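Local coordinates for large adhesion protein (Lap) involved in biofilm formation (PDB 6XI3) that forms part of the extending region of a large bacterial adhesin involved in biofilm formation, its tandem Ig-like repeats needing calcium to extend toward the target, at residues A73-G78 with Y83-V88. Residues are numbered along the deposited sequence; the frame is centred on the assembly and turned at random.
Sequences AIATVG and YSLTGV
Tyr83, Leu85 and Ala75 carry the contact by which the two sheets of an Ig-like beta-sandwich meet along one side. Strand 70-76 is an edge strand of one sheet and strand 82-89 an edge strand of the other; the short segments run at 133° to each other, with their axes 6.2 Å apart at closest approach. With the strands this close, a methyl is enough for Ala75 to touch both larger side chains: its CB lies 3.8 Å from Tyr83 CD2 and 3.9 Å from Leu85 CG. With chi1 at 66° the CG of Tyr83 is turned in over its own backbone, flanked by N and C, and the ring runs inward between the sheets, past Val59 and Leu30. Its OH is hydrogen-bonded to Thr31 O, so the long aromatic side chain also meets its polar need. Leu85, branched at its end, spreads over two alanines, with CD1 3.6 Å from Ala73 CB and with CG and CD2 against Ala75 CB; both methyls also lie near Ile74 O. Near the turn the backbones are joined through a water, which donates to Thr76 O at 2.6 Å and accepts from Ser84 N at 3.0 Å.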
ATOM      1  N   ALA A  73     -57.339 -16.476 -18.759  1.00 21.21           N
ATOM      2  CA  ALA A  73     -58.509 -16.777 -17.910  1.00 23.38           C
ATOM      3  C   ALA A  73     -59.805 -16.468 -18.664  1.00 21.80           C
ATOM      4  O   ALA A  73     -59.767 -15.859 -19.755  1.00 21.70           O
ATOM      5  CB  ALA A  73     -58.428 -16.024 -16.606  1.00 23.26           C
ATOM      6  N   ILE A  74     -60.907 -16.950 -18.116  1.00 22.44           N
ATOM      7  CA  ILE A  74     -62.257 -16.762 -18.714  1.00 24.78           C
ATOM      8  C   ILE A  74     -63.250 -16.645 -17.570  1.00 24.07           C
ATOM      9  O   ILE A  74     -63.137 -17.404 -16.554  1.00 22.54           O
ATOM     10  CB  ILE A  74     -62.576 -17.904 -19.699  1.00 28.07           C
ATOM     11  CG1 ILE A  74     -63.768 -17.598 -20.604  1.00 28.54           C
ATOM     12  CG2 ILE A  74     -62.766 -19.209 -18.964  1.00 30.85           C
ATOM     13  CD1 ILE A  74     -63.793 -18.467 -21.845  1.00 35.75           C
ATOM     14  N   ALA A  75     -64.217 -15.762 -17.738  1.00 21.25           N
ATOM     15  CA  ALA A  75     -65.297 -15.562 -16.754  1.00 21.84           C
ATOM     16  C   ALA A  75     -66.643 -15.553 -17.453  1.00 23.15           C
ATOM     17  O   ALA A  75     -66.664 -15.185 -18.640  1.00 20.42           O
ATOM     18  CB  ALA A  75     -65.097 -14.255 -16.044  1.00 21.42           C
ATOM     19  N   THR A  76     -67.724 -15.837 -16.720  1.00 23.05           N
ATOM     20  CA  THR A  76     -69.094 -15.771 -17.293  1.00 23.17           C
ATOM     21  C   THR A  76     -69.810 -14.480 -16.846  1.00 22.77           C
ATOM     22  O   THR A  76     -69.813 -14.116 -15.659  1.00 24.04           O
ATOM     23  CB  THR A  76     -69.880 -17.048 -17.022  1.00 25.18           C
ATOM     24  OG1 THR A  76     -69.301 -18.143 -17.741  1.00 23.66           O
ATOM     25  CG2 THR A  76     -71.336 -16.885 -17.416  1.00 26.69           C
ATOM     26  N   VAL A  77     -70.435 -13.805 -17.797  1.00 22.29           N
ATOM     27  CA  VAL A  77     -71.311 -12.628 -17.566  1.00 22.42           C
ATOM     28  C   VAL A  77     -72.583 -13.075 -16.841  1.00 23.55           C
ATOM     29  O   VAL A  77     -73.330 -13.964 -17.367  1.00 24.63           O
ATOM     30  CB  VAL A  77     -71.606 -11.911 -18.897  1.00 24.12           C
ATOM     31  CG1 VAL A  77     -72.555 -10.759 -18.704  1.00 24.19           C
ATOM     32  CG2 VAL A  77     -70.328 -11.437 -19.584  1.00 24.87           C
ATOM     33  N   GLY A  78     -72.873 -12.429 -15.717  1.00 20.61           N
ATOM     34  CA  GLY A  78     -74.054 -12.736 -14.894  1.00 20.74           C
ATOM     35  C   GLY A  78     -75.317 -12.123 -15.484  1.00 23.51           C
ATOM     36  O   GLY A  78     -75.227 -11.350 -16.502  1.00 22.86           O
ATOM     37  N   TYR A  83     -69.120  -9.623 -13.931  1.00 22.32           N
ATOM     38  CA  TYR A  83     -68.305 -10.852 -13.952  1.00 22.67           C
ATOM     39  C   TYR A  83     -67.202 -10.655 -12.924  1.00 22.55           C
ATOM     40  O   TYR A  83     -66.913  -9.514 -12.601  1.00 20.36           O
ATOM     41  CB  TYR A  83     -67.762 -11.152 -15.353  1.00 24.08           C
ATOM     42  CG  TYR A  83     -66.769 -10.168 -15.900  1.00 22.39           C
ATOM     43  CD1 TYR A  83     -67.181  -9.013 -16.514  1.00 22.91           C
ATOM     44  CD2 TYR A  83     -65.417 -10.436 -15.854  1.00 23.20           C
ATOM     45  CE1 TYR A  83     -66.273  -8.124 -17.033  1.00 24.12           C
ATOM     46  CE2 TYR A  83     -64.490  -9.543 -16.342  1.00 21.08           C
ATOM     47  CZ  TYR A  83     -64.919  -8.379 -16.922  1.00 23.01           C
ATOM     48  OH  TYR A  83     -64.032  -7.486 -17.435  1.00 22.29           O
ATOM     49  N   SER A  84     -66.668 -11.740 -12.396  1.00 22.93           N
ATOM     50  CA  SER A  84     -65.466 -11.662 -11.532  1.00 25.47           C
ATOM     51  C   SER A  84     -64.718 -12.990 -11.504  1.00 20.97           C
ATOM     52  O   SER A  84     -65.265 -14.000 -11.885  1.00 22.46           O
ATOM     53  CB  SER A  84     -65.853 -11.247 -10.141  1.00 28.70           C
ATOM     54  OG  SER A  84     -66.569 -12.318  -9.587  1.00 30.22           O
ATOM     55  N   LEU A  85     -63.438 -12.928 -11.158  1.00 22.40           N
ATOM     56  CA  LEU A  85     -62.579 -14.108 -10.912  1.00 24.51           C
ATOM     57  C   LEU A  85     -61.803 -13.808  -9.618  1.00 24.08           C
ATOM     58  O   LEU A  85     -61.361 -12.673  -9.475  1.00 26.57           O
ATOM     59  CB  LEU A  85     -61.632 -14.347 -12.091  1.00 24.74           C
ATOM     60  CG  LEU A  85     -62.275 -14.828 -13.396  1.00 26.24           C
ATOM     61  CD1 LEU A  85     -61.230 -15.092 -14.474  1.00 24.72           C
ATOM     62  CD2 LEU A  85     -63.097 -16.093 -13.179  1.00 26.23           C
ATOM     63  N   THR A  86     -61.721 -14.773  -8.708  1.00 26.47           N
ATOM     64  CA  THR A  86     -61.010 -14.678  -7.397  1.00 28.52           C
ATOM     65  C   THR A  86     -59.891 -15.718  -7.385  1.00 27.37           C
ATOM     66  O   THR A  86     -60.144 -16.833  -7.843  1.00 26.90           O
ATOM     67  CB  THR A  86     -61.996 -14.919  -6.240  1.00 31.17           C
ATOM     68  OG1 THR A  86     -62.988 -13.891  -6.287  1.00 31.69           O
ATOM     69  CG2 THR A  86     -61.336 -14.910  -4.871  1.00 31.58           C
ATOM     70  N   GLY A  87     -58.724 -15.403  -6.828  1.00 28.83           N
ATOM     71  CA  GLY A  87     -57.658 -16.411  -6.657  1.00 26.96           C
ATOM     72  C   GLY A  87     -57.059 -16.838  -7.969  1.00 27.64           C
ATOM     73  O   GLY A  87     -56.617 -17.997  -8.059  1.00 30.19           O
ATOM     74  N   VAL A  88     -57.040 -15.955  -8.983  1.00 27.80           N
ATOM     75  CA  VAL A  88     -56.389 -16.295 -10.277  1.00 25.75           C
ATOM     76  C   VAL A  88     -54.892 -16.502 -10.000  1.00 24.87           C
ATOM     77  O   VAL A  88     -54.278 -15.628  -9.404  1.00 25.00           O
ATOM     78  CB  VAL A  88     -56.612 -15.211 -11.343  1.00 29.85           C
ATOM     79  CG1 VAL A  88     -55.821 -15.515 -12.603  1.00 28.55           C
ATOM     80  CG2 VAL A  88     -58.102 -15.045 -11.642  1.00 34.11           C
TER
HETATM   81  O   HOH W   1     -68.103 -14.109 -13.639  1.00 22.23           O